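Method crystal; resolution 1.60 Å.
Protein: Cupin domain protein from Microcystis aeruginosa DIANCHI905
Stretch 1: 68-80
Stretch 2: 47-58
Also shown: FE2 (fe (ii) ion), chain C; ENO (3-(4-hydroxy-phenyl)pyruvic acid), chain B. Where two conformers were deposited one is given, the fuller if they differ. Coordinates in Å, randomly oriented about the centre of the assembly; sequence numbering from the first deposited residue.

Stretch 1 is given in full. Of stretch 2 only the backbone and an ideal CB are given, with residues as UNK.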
# COMPACT_ATOMS: atom_id res chain seq x y z
N PRO A 68 8.01 16.46 3.19
CA PRO A 68 8.66 15.24 3.66
C PRO A 68 7.66 14.11 3.93
O PRO A 68 6.52 14.36 4.33
CB PRO A 68 9.38 15.68 4.94
CG PRO A 68 8.68 16.92 5.39
CD PRO A 68 8.07 17.55 4.18
N LEU A 69 8.09 12.88 3.69
CA LEU A 69 7.28 11.68 3.88
C LEU A 69 8.01 10.76 4.85
O LEU A 69 9.12 10.33 4.57
CB LEU A 69 7.03 10.96 2.56
CG LEU A 69 6.30 11.73 1.46
CD1 LEU A 69 6.31 10.97 0.14
CD2 LEU A 69 4.87 12.02 1.88
N ARG A 70 7.36 10.46 5.97
CA ARG A 70 7.96 9.62 7.02
C ARG A 70 7.51 8.18 6.89
O ARG A 70 6.36 7.90 6.56
CB ARG A 70 7.57 10.13 8.40
CG ARG A 70 8.11 11.52 8.73
CD ARG A 70 7.42 12.13 9.92
NE ARG A 70 5.99 12.24 9.67
CZ ARG A 70 5.08 12.54 10.59
NH1 ARG A 70 5.45 12.79 11.84
NH2 ARG A 70 3.80 12.58 10.26
N ALA A 71 8.44 7.27 7.19
CA ALA A 71 8.18 5.82 7.12
C ALA A 71 6.98 5.42 7.99
O ALA A 71 6.89 5.82 9.15
CB ALA A 71 9.41 5.06 7.55
N LEU A 72 6.08 4.65 7.41
CA LEU A 72 4.92 4.06 8.09
C LEU A 72 3.97 5.11 8.71
O LEU A 72 3.20 4.78 9.61
CB LEU A 72 5.38 3.04 9.14
CG LEU A 72 6.31 1.96 8.60
CD1 LEU A 72 6.74 1.06 9.75
CD2 LEU A 72 5.65 1.14 7.50
N GLN A 73 4.01 6.34 8.20
CA GLN A 73 3.18 7.44 8.72
C GLN A 73 2.42 8.20 7.63
O GLN A 73 1.20 8.36 7.70
CB GLN A 73 4.01 8.43 9.52
CG GLN A 73 4.65 7.85 10.78
CD GLN A 73 5.05 8.93 11.78
OE1 GLN A 73 4.20 9.49 12.47
NE2 GLN A 73 6.33 9.21 11.86
N ASP A 74 3.15 8.68 6.62
CA ASP A 74 2.59 9.59 5.65
C ASP A 74 2.24 8.87 4.35
O ASP A 74 2.89 7.89 3.96
CB ASP A 74 3.58 10.74 5.40
CG ASP A 74 3.90 11.53 6.68
OD1 ASP A 74 2.99 11.78 7.49
OD2 ASP A 74 5.09 11.86 6.90
N ILE A 75 1.16 9.32 3.72
CA ILE A 75 0.80 8.81 2.42
C ILE A 75 0.75 9.99 1.44
O ILE A 75 0.13 11.02 1.69
CB ILE A 75 -0.46 7.88 2.46
CG1 ILE A 75 -1.70 8.49 1.82
CG2 ILE A 75 -0.77 7.38 3.87
CD1 ILE A 75 -1.95 7.93 0.44
N HIS A 76 1.49 9.85 0.34
CA HIS A 76 1.46 10.88 -0.71
C HIS A 76 0.27 10.61 -1.61
O HIS A 76 -0.12 9.45 -1.80
CB HIS A 76 2.79 10.96 -1.50
CG HIS A 76 2.98 9.87 -2.51
ND1 HIS A 76 3.73 8.74 -2.24
CD2 HIS A 76 2.55 9.74 -3.78
CE1 HIS A 76 3.74 7.96 -3.31
NE2 HIS A 76 3.02 8.54 -4.25
N VAL A 77 -0.32 11.68 -2.14
CA VAL A 77 -1.51 11.58 -2.98
C VAL A 77 -1.32 12.47 -4.21
O VAL A 77 -1.23 13.69 -4.09
CB VAL A 77 -2.78 12.00 -2.21
CG1 VAL A 77 -4.04 11.79 -3.05
CG2 VAL A 77 -2.90 11.26 -0.88
N ALA A 78 -1.22 11.84 -5.38
CA ALA A 78 -1.07 12.56 -6.65
C ALA A 78 -2.26 12.23 -7.53
O ALA A 78 -2.34 11.13 -8.10
CB ALA A 78 0.23 12.16 -7.33
N ASP A 79 -3.21 13.16 -7.64
CA ASP A 79 -4.38 12.95 -8.48
C ASP A 79 -4.00 12.91 -9.97
O ASP A 79 -2.85 13.14 -10.31
CB ASP A 79 -5.42 14.03 -8.22
CG ASP A 79 -6.14 13.84 -6.87
OD1 ASP A 79 -6.04 12.76 -6.25
OD2 ASP A 79 -6.81 14.79 -6.44
N ALA A 80 -4.98 12.60 -10.82
CA ALA A 80 -4.73 12.37 -12.25
C ALA A 80 -3.97 13.52 -12.89
O ALA A 80 -4.35 14.68 -12.74
CB ALA A 80 -6.05 12.16 -12.98
N UNK A 47 -3.19 7.91 -14.51
CA UNK A 47 -3.51 7.19 -13.28
C UNK A 47 -3.29 8.08 -12.07
O UNK A 47 -2.28 8.80 -11.98
CB UNK A 47 -2.67 5.92 -13.16
N UNK A 48 -4.25 8.05 -11.15
CA UNK A 48 -4.06 8.60 -9.82
C UNK A 48 -3.14 7.69 -9.04
O UNK A 48 -3.09 6.48 -9.29
CB UNK A 48 -5.40 8.78 -9.10
N UNK A 49 -2.41 8.27 -8.09
CA UNK A 49 -1.36 7.56 -7.38
C UNK A 49 -1.35 7.93 -5.91
O UNK A 49 -1.51 9.10 -5.53
CB UNK A 49 0.00 7.85 -8.01
N UNK A 50 -1.15 6.91 -5.08
CA UNK A 50 -0.91 7.08 -3.66
C UNK A 50 0.23 6.16 -3.27
O UNK A 50 0.51 5.19 -3.96
CB UNK A 50 -2.17 6.79 -2.84
N UNK A 51 0.87 6.44 -2.14
CA UNK A 51 1.92 5.56 -1.65
C UNK A 51 2.47 5.95 -0.30
O UNK A 51 2.13 7.00 0.22
CB UNK A 51 3.07 5.52 -2.66
N UNK A 52 3.32 5.08 0.24
CA UNK A 52 3.93 5.30 1.55
C UNK A 52 5.34 4.78 1.53
O UNK A 52 5.66 3.84 0.79
CB UNK A 52 3.12 4.63 2.66
N UNK A 53 6.18 5.40 2.34
CA UNK A 53 7.52 4.91 2.62
C UNK A 53 7.40 3.82 3.70
O UNK A 53 6.71 4.01 4.72
CB UNK A 53 8.44 6.04 3.07
N UNK A 54 8.06 2.69 3.48
CA UNK A 54 8.13 1.61 4.48
C UNK A 54 9.41 1.65 5.29
O UNK A 54 9.41 1.36 6.47
CB UNK A 54 8.01 0.25 3.80
N UNK A 55 10.52 2.01 4.64
CA UNK A 55 11.81 2.15 5.29
C UNK A 55 12.55 3.29 4.61
O UNK A 55 12.61 3.36 3.38
CB UNK A 55 12.61 0.85 5.23
N UNK A 56 13.11 4.19 5.41
CA UNK A 56 13.83 5.36 4.91
C UNK A 56 13.00 6.62 5.00
O UNK A 56 12.23 6.79 5.94
CB UNK A 56 14.27 5.14 3.46
N UNK A 57 13.18 7.52 4.03
CA UNK A 57 12.50 8.81 4.01
C UNK A 57 12.43 9.23 2.55
O UNK A 57 13.20 8.75 1.70
CB UNK A 57 13.22 9.85 4.87
N UNK A 58 11.47 10.09 2.24
CA UNK A 58 11.31 10.60 0.89
C UNK A 58 10.81 12.03 0.97
O UNK A 58 10.18 12.42 1.96
CB UNK A 58 10.35 9.73 0.08
FE FE2 C . 3.92 8.57 -10.64
O4 ENO B . 5.44 8.20 -9.22
C9 ENO B . 9.39 7.23 -10.74
C8 ENO B . 10.19 7.97 -11.60
C7 ENO B . 10.06 9.36 -11.68
C6 ENO B . 9.11 10.00 -10.88
C5 ENO B . 8.31 9.26 -10.02
C4 ENO B . 8.44 7.88 -9.94
O3 ENO B . 10.84 10.09 -12.52
C3 ENO B . 7.54 7.09 -9.00
C2 ENO B . 6.11 7.22 -9.52
C1 ENO B . 5.55 6.19 -10.41
O2 ENO B . 6.08 5.06 -10.50
O1 ENO B . 4.53 6.49 -11.06

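Stretch 2 runs antiparallel to strand 74-78, the two strand directions meeting at 159°, and later returns alongside Leu69. At position 47 the CA-to-CB bond points away from stretch 1 and no atom of that stretch lies within 5.5 Å of the ideal CB, so many side chains, polar ones included, would be accommodated. The residue is Glu47.

At position 48 the CB points sideways, 4.2 Å from Ala80 N, in polar surroundings that favour a small or polar residue. Ser48 is found; its OG lies 3.5 Å from Ala80 N, and a water accepts from Ala80 N and hydrogen-bonds weakly with Ser48 OG.

Position 49 is paired with Ala78, N to Ala78 O at 2.9 Å and O to Ala78 N at 2.8 Å. Its CB shares a face with His76 and Ala78, 4.8 Å from the iron and, in another direction, 4.9 Å from His76 NE2. A long side chain with a metal-binding end, such as histidine, glutamate or glutamine, would suit. Gln49 extends with chi1 and chi2 both t, and its amide reaches the iron; the amide is probably turned over in the model, so the identity of the ligating atom is left open.

The CB of position 50 turns to the face of Ile75 and Val77, with Ile75 CD1 only 3.5 Å from the ideal CB. An aliphatic residue fits this greasy surface. Ile50 adopts chi1 p and sets its CG2 4.2 Å from Val77 CG1.

Position 51 allows little choice. Its backbone pairs with His76, whose N lies 2.9 Å from the O of this residue, while the His76 ring folds over the strand so that an ideal CB would sit 2.6 Å from His76 CE1, a clash. Glycine is required, and Gly51 lets its N lie over one face of the imidazole.

At position 52 the CB returns to the Ile75 side, 3.5 Å from Asp74 O, and a flexible apolar chain could follow the surface towards the loop. Met52 does so: CG packs 3.8 Å from Ile75 CG2, and CE reaches 3.7 Å from Leu72 C.

Position 53 points toward stretch 1, 4.1 Å from Ala71 CA, where Leu69 and Ala71 offer apolar atoms to a compact aliphatic residue. Val53 places CG2 4.1 Å from Leu69 CB and CG1 4.0 Å from Ala71 CB, while its O receives Leu72 N at 2.8 Å.

Position 54 points away, yet Leu72 CD2 is 4.5 Å from its ideal CB, inviting an apolar chain; Leu54 CD2 meets Leu72 CD2 at 3.8 Å. Position 55 points away into space stretch 1 leaves free, so most side chains suit; it is Ser55. Position 56, with phi/psi of 102/-146, would jam a CB against the preceding carbonyl, hence Gly56.

Position 57, its ideal CB 4.1 Å from Leu69 O, admits a range of longer or polar chains; Glu57 passes its CG 3.5 Å from Leu69 O. At position 58, Leu69 CD1 favours an aliphatic residue, and Leu58 CB packs 4.2 Å from it.

Stretch 2, residues 47-58: ESQIGMVLSGEL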
# COMPACT_ATOMS: atom_id res chain seq x y z
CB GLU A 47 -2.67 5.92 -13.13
CG GLU A 47 -2.92 4.86 -14.19
CD GLU A 47 -2.16 5.08 -15.49
OE1 GLU A 47 -1.31 5.99 -15.56
OE2 GLU A 47 -2.42 4.32 -16.45
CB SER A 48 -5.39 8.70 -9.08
OG SER A 48 -6.30 9.54 -9.77
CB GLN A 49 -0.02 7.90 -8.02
CG GLN A 49 1.20 7.25 -7.37
CD GLN A 49 2.49 7.72 -7.99
OE1 GLN A 49 3.41 8.18 -7.30
NE2 GLN A 49 2.57 7.62 -9.30
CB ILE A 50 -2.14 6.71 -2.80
CG1 ILE A 50 -2.60 5.26 -3.08
CG2 ILE A 50 -3.28 7.68 -3.08
CD1 ILE A 50 -3.75 4.79 -2.23
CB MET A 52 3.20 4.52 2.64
CG MET A 52 1.72 4.79 2.77
SD MET A 52 1.13 3.91 4.23
CE MET A 52 2.23 4.56 5.49
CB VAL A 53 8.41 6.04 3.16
CG1 VAL A 53 9.78 5.52 3.59
CG2 VAL A 53 8.51 7.16 2.13
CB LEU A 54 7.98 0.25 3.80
CG LEU A 54 6.71 -0.02 2.99
CD1 LEU A 54 6.79 -1.37 2.29
CD2 LEU A 54 5.48 0.04 3.90
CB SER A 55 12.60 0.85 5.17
OG SER A 55 13.90 1.00 5.70
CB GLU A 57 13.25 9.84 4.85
CG GLU A 57 12.51 11.14 5.09
CD GLU A 57 13.35 12.18 5.82
OE1 GLU A 57 14.42 11.84 6.37
OE2 GLU A 57 12.94 13.35 5.84
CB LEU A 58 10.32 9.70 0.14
CG LEU A 58 10.34 9.59 -1.38
CD1 LEU A 58 11.72 9.23 -1.93
CD2 LEU A 58 9.30 8.57 -1.82
O HOH W 1 -1.01 10.78 -10.67
O HOH W 2 -7.80 12.62 -10.19
O HOH W 3 -4.64 10.13 -5.86
O HOH W 4 5.46 7.76 3.80
O HOH W 5 11.05 8.25 7.85
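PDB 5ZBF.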